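Local coordinates for glutaredoxin related protein (Sulfolobus solfataricus, PDB 4MNN) that probably catalyses thiol-disulfide exchange as an atypical protein disulfide oxidoreductase built on the thioredoxin fold, at residues Thr20-Asn25 with Asn38-Asn43. Residues are numbered along the deposited sequence; the frame is centred on the assembly and turned at random.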
ATOM      1  N   THR A  20     -12.331  -1.475   3.440  1.00 22.77           N
ATOM      2  CA  THR A  20     -12.236  -1.004   4.813  1.00 21.26           C
ATOM      3  C   THR A  20     -10.775  -0.610   5.049  1.00 20.24           C
ATOM      4  O   THR A  20      -9.886  -1.378   4.710  1.00 18.89           O
ATOM      5  CB  THR A  20     -12.589  -2.086   5.843  1.00 24.34           C
ATOM      6  OG1 THR A  20     -13.970  -2.456   5.707  1.00 26.33           O
ATOM      7  CG2 THR A  20     -12.389  -1.539   7.267  1.00 23.39           C
ATOM      8  N   ILE A  21     -10.551   0.578   5.611  1.00 17.69           N
ATOM      9  CA  ILE A  21      -9.203   1.053   5.904  1.00 17.97           C
ATOM     10  C   ILE A  21      -9.021   1.087   7.413  1.00 17.39           C
ATOM     11  O   ILE A  21      -9.901   1.597   8.110  1.00 17.36           O
ATOM     12  CB  ILE A  21      -9.009   2.498   5.375  1.00 18.14           C
ATOM     13  CG1 ILE A  21      -8.835   2.475   3.862  1.00 21.61           C
ATOM     14  CG2 ILE A  21      -7.842   3.193   6.071  1.00 22.64           C
ATOM     15  CD1 ILE A  21      -8.904   3.849   3.247  1.00 22.58           C
ATOM     16  N   GLN A  22      -7.929   0.515   7.924  1.00 15.75           N
ATOM     17  CA  GLN A  22      -7.664   0.616   9.353  1.00 17.94           C
ATOM     18  C   GLN A  22      -6.440   1.509   9.417  1.00 17.52           C
ATOM     19  O   GLN A  22      -5.448   1.260   8.738  1.00 19.18           O
ATOM     20  CB  GLN A  22      -7.318  -0.726   9.980  1.00 17.30           C
ATOM     21  CG  GLN A  22      -8.392  -1.774   9.819  1.00 23.45           C
ATOM     22  CD  GLN A  22      -8.044  -3.026  10.600  1.00 24.79           C
ATOM     23  OE1 GLN A  22      -6.893  -3.446  10.612  1.00 25.18           O
ATOM     24  NE2 GLN A  22      -9.029  -3.619  11.249  1.00 26.35           N
ATOM     25  N   GLN A  23      -6.470   2.537  10.246  1.00 17.21           N
ATOM     26  CA  GLN A  23      -5.304   3.407  10.262  1.00 16.38           C
ATOM     27  C   GLN A  23      -5.033   3.974  11.623  1.00 16.84           C
ATOM     28  O   GLN A  23      -5.903   3.926  12.469  1.00 16.96           O
ATOM     29  CB  GLN A  23      -5.562   4.602   9.339  1.00 15.55           C
ATOM     30  CG  GLN A  23      -6.669   5.563   9.845  1.00 16.82           C
ATOM     31  CD  GLN A  23      -6.138   6.671  10.780  1.00 17.49           C
ATOM     32  OE1 GLN A  23      -5.005   7.157  10.623  1.00 15.55           O
ATOM     33  NE2 GLN A  23      -6.961   7.083  11.735  1.00 16.81           N
ATOM     34  N   CYS A  24      -3.822   4.492  11.819  1.00 15.14           N
ATOM     35  CA  CYS A  24      -3.551   5.241  13.033  1.00 16.78           C
ATOM     36  C   CYS A  24      -2.505   6.293  12.744  1.00 16.85           C
ATOM     37  O   CYS A  24      -1.645   6.142  11.859  1.00 15.39           O
ATOM     38  CB  CYS A  24      -3.127   4.369  14.204  1.00 18.97           C
ATOM     39  SG  CYS A  24      -1.846   3.204  13.747  1.00 22.85           S
ATOM     40  N   ASN A  25      -2.617   7.393  13.474  1.00 14.14           N
ATOM     41  CA  ASN A  25      -1.720   8.520  13.368  1.00 16.36           C
ATOM     42  C   ASN A  25      -1.795   9.270  12.036  1.00 15.97           C
ATOM     43  O   ASN A  25      -0.876   9.981  11.666  1.00 15.93           O
ATOM     44  CB  ASN A  25      -0.286   8.076  13.695  1.00 17.81           C
ATOM     45  CG  ASN A  25      -0.136   7.570  15.148  1.00 22.91           C
ATOM     46  OD1 ASN A  25      -1.130   7.392  15.881  1.00 23.15           O
ATOM     47  ND2 ASN A  25       1.114   7.320  15.562  1.00 23.97           N
ATOM     48  N   ASN A  38     -15.389   2.678   4.866  1.00 16.51           N
ATOM     49  CA  ASN A  38     -15.330   2.455   6.312  1.00 17.42           C
ATOM     50  C   ASN A  38     -13.913   2.718   6.741  1.00 17.35           C
ATOM     51  O   ASN A  38     -12.978   2.225   6.100  1.00 17.67           O
ATOM     52  CB  ASN A  38     -15.679   0.998   6.638  1.00 21.56           C
ATOM     53  CG  ASN A  38     -17.088   0.616   6.158  1.00 26.25           C
ATOM     54  OD1 ASN A  38     -18.036   1.354   6.368  1.00 29.08           O
ATOM     55  ND2 ASN A  38     -17.215  -0.541   5.533  1.00 27.67           N
ATOM     56  N   VAL A  39     -13.754   3.483   7.817  1.00 16.84           N
ATOM     57  CA  VAL A  39     -12.428   3.765   8.362  1.00 15.76           C
ATOM     58  C   VAL A  39     -12.412   3.377   9.853  1.00 17.07           C
ATOM     59  O   VAL A  39     -13.249   3.841  10.615  1.00 17.91           O
ATOM     60  CB  VAL A  39     -12.076   5.273   8.244  1.00 16.38           C
ATOM     61  CG1 VAL A  39     -10.701   5.539   8.852  1.00 12.92           C
ATOM     62  CG2 VAL A  39     -12.079   5.712   6.764  1.00 14.17           C
ATOM     63  N   GLU A  40     -11.485   2.512  10.246  1.00 16.77           N
ATOM     64  CA  GLU A  40     -11.315   2.115  11.641  1.00 17.26           C
ATOM     65  C   GLU A  40     -10.022   2.742  12.110  1.00 17.90           C
ATOM     66  O   GLU A  40      -9.020   2.679  11.404  1.00 17.80           O
ATOM     67  CB  GLU A  40     -11.175   0.598  11.755  1.00 19.52           C
ATOM     68  CG  GLU A  40     -12.415  -0.165  11.383  1.00 25.65           C
ATOM     69  CD  GLU A  40     -12.163  -1.661  11.392  1.00 28.88           C
ATOM     70  OE1 GLU A  40     -11.236  -2.119  12.109  1.00 31.66           O
ATOM     71  OE2 GLU A  40     -12.905  -2.368  10.698  1.00 32.10           O
ATOM     72  N   THR A  41     -10.025   3.359  13.285  1.00 16.61           N
ATOM     73  CA  THR A  41      -8.823   3.989  13.780  1.00 17.58           C
ATOM     74  C   THR A  41      -8.269   3.104  14.875  1.00 19.46           C
ATOM     75  O   THR A  41      -8.945   2.825  15.863  1.00 18.68           O
ATOM     76  CB  THR A  41      -9.107   5.437  14.302  1.00 16.64           C
ATOM     77  OG1 THR A  41      -9.485   6.275  13.187  1.00 18.07           O
ATOM     78  CG2 THR A  41      -7.842   6.043  14.956  1.00 17.31           C
ATOM     79  N   LEU A  42      -7.040   2.653  14.682  1.00 20.81           N
ATOM     80  CA  LEU A  42      -6.390   1.748  15.622  1.00 21.38           C
ATOM     81  C   LEU A  42      -5.812   2.559  16.769  1.00 22.38           C
ATOM     82  O   LEU A  42      -5.579   3.768  16.638  1.00 20.15           O
ATOM     83  CB  LEU A  42      -5.261   0.984  14.925  1.00 22.10           C
ATOM     84  CG  LEU A  42      -5.639   0.178  13.682  1.00 22.53           C
ATOM     85  CD1 LEU A  42      -4.391  -0.420  13.065  1.00 23.33           C
ATOM     86  CD2 LEU A  42      -6.628  -0.892  14.020  1.00 23.40           C
ATOM     87  N   ASN A  43      -5.563   1.870  17.877  1.00 22.94           N
ATOM     88  CA  ASN A  43      -5.025   2.497  19.069  1.00 25.85           C
ATOM     89  C   ASN A  43      -3.581   2.115  19.370  1.00 27.05           C
ATOM     90  O   ASN A  43      -3.079   1.090  18.902  1.00 27.14           O
ATOM     91  CB  ASN A  43      -5.863   2.115  20.305  1.00 25.57           C
ATOM     92  CG  ASN A  43      -7.328   2.474  20.163  1.00 28.04           C
ATOM     93  OD1 ASN A  43      -7.671   3.631  19.979  1.00 27.80           O
ATOM     94  ND2 ASN A  43      -8.199   1.482  20.254  1.00 28.41           N
TER
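Ile21 and Gln23 supply the strand 20-24 side of all four backbone hydrogen bonds to segment 38-43, each bonding through N and O to the residues before and after its partner, the pattern of a parallel pair. Ile21 N donates to Asn38 O (3.0 Å) and Ile21 O accepts from Glu40 N; Gln23 N reaches Glu40 O, and Gln23 O takes Leu42 N at 2.8 Å. Between these rungs lie CA-H...O contacts, such as Gln22 CA to Glu40 O at 3.2 Å. The strand axes run 27° apart with 4.7 Å at closest approach. The backbones of Thr20, Gln22 and Cys24 bond to strand 49-54 on the other side, and 38-41 is an outermost strand of the chain's sheet. Helix 27-33 links the two strands in a beta-alpha-beta unit of the thioredoxin-like domain, and Ile21 and Val39 both pack on its Phe33.

Side-chain polar bonds flank this ladder on both faces. On the face of Thr20 and Gln22, the extended chains of Gln22 and Glu40 lie side by side, and Gln22 NE2 donates to Glu40 OE1 (2.8 Å) from above the carboxylate plane, the two end groups turned 64° apart. An alanine in place of Gln22 would probably leave the Glu40 carboxylate without this amide donor. On the other face, Gln23 NE2 donates to Thr41 OG1 at 3.0 Å, nearly in the amide plane; the same NE2 also bonds to Asp27 OD1, its strongest polar partner, while OE1 accepts from Gly26 N.

Apolar contact comes from Leu42, whose CD2 lies 4.1 Å from Gln22 CB and whose CB meets CB of Cys24, the residue whose sulfur forms the disulfide with Cys45.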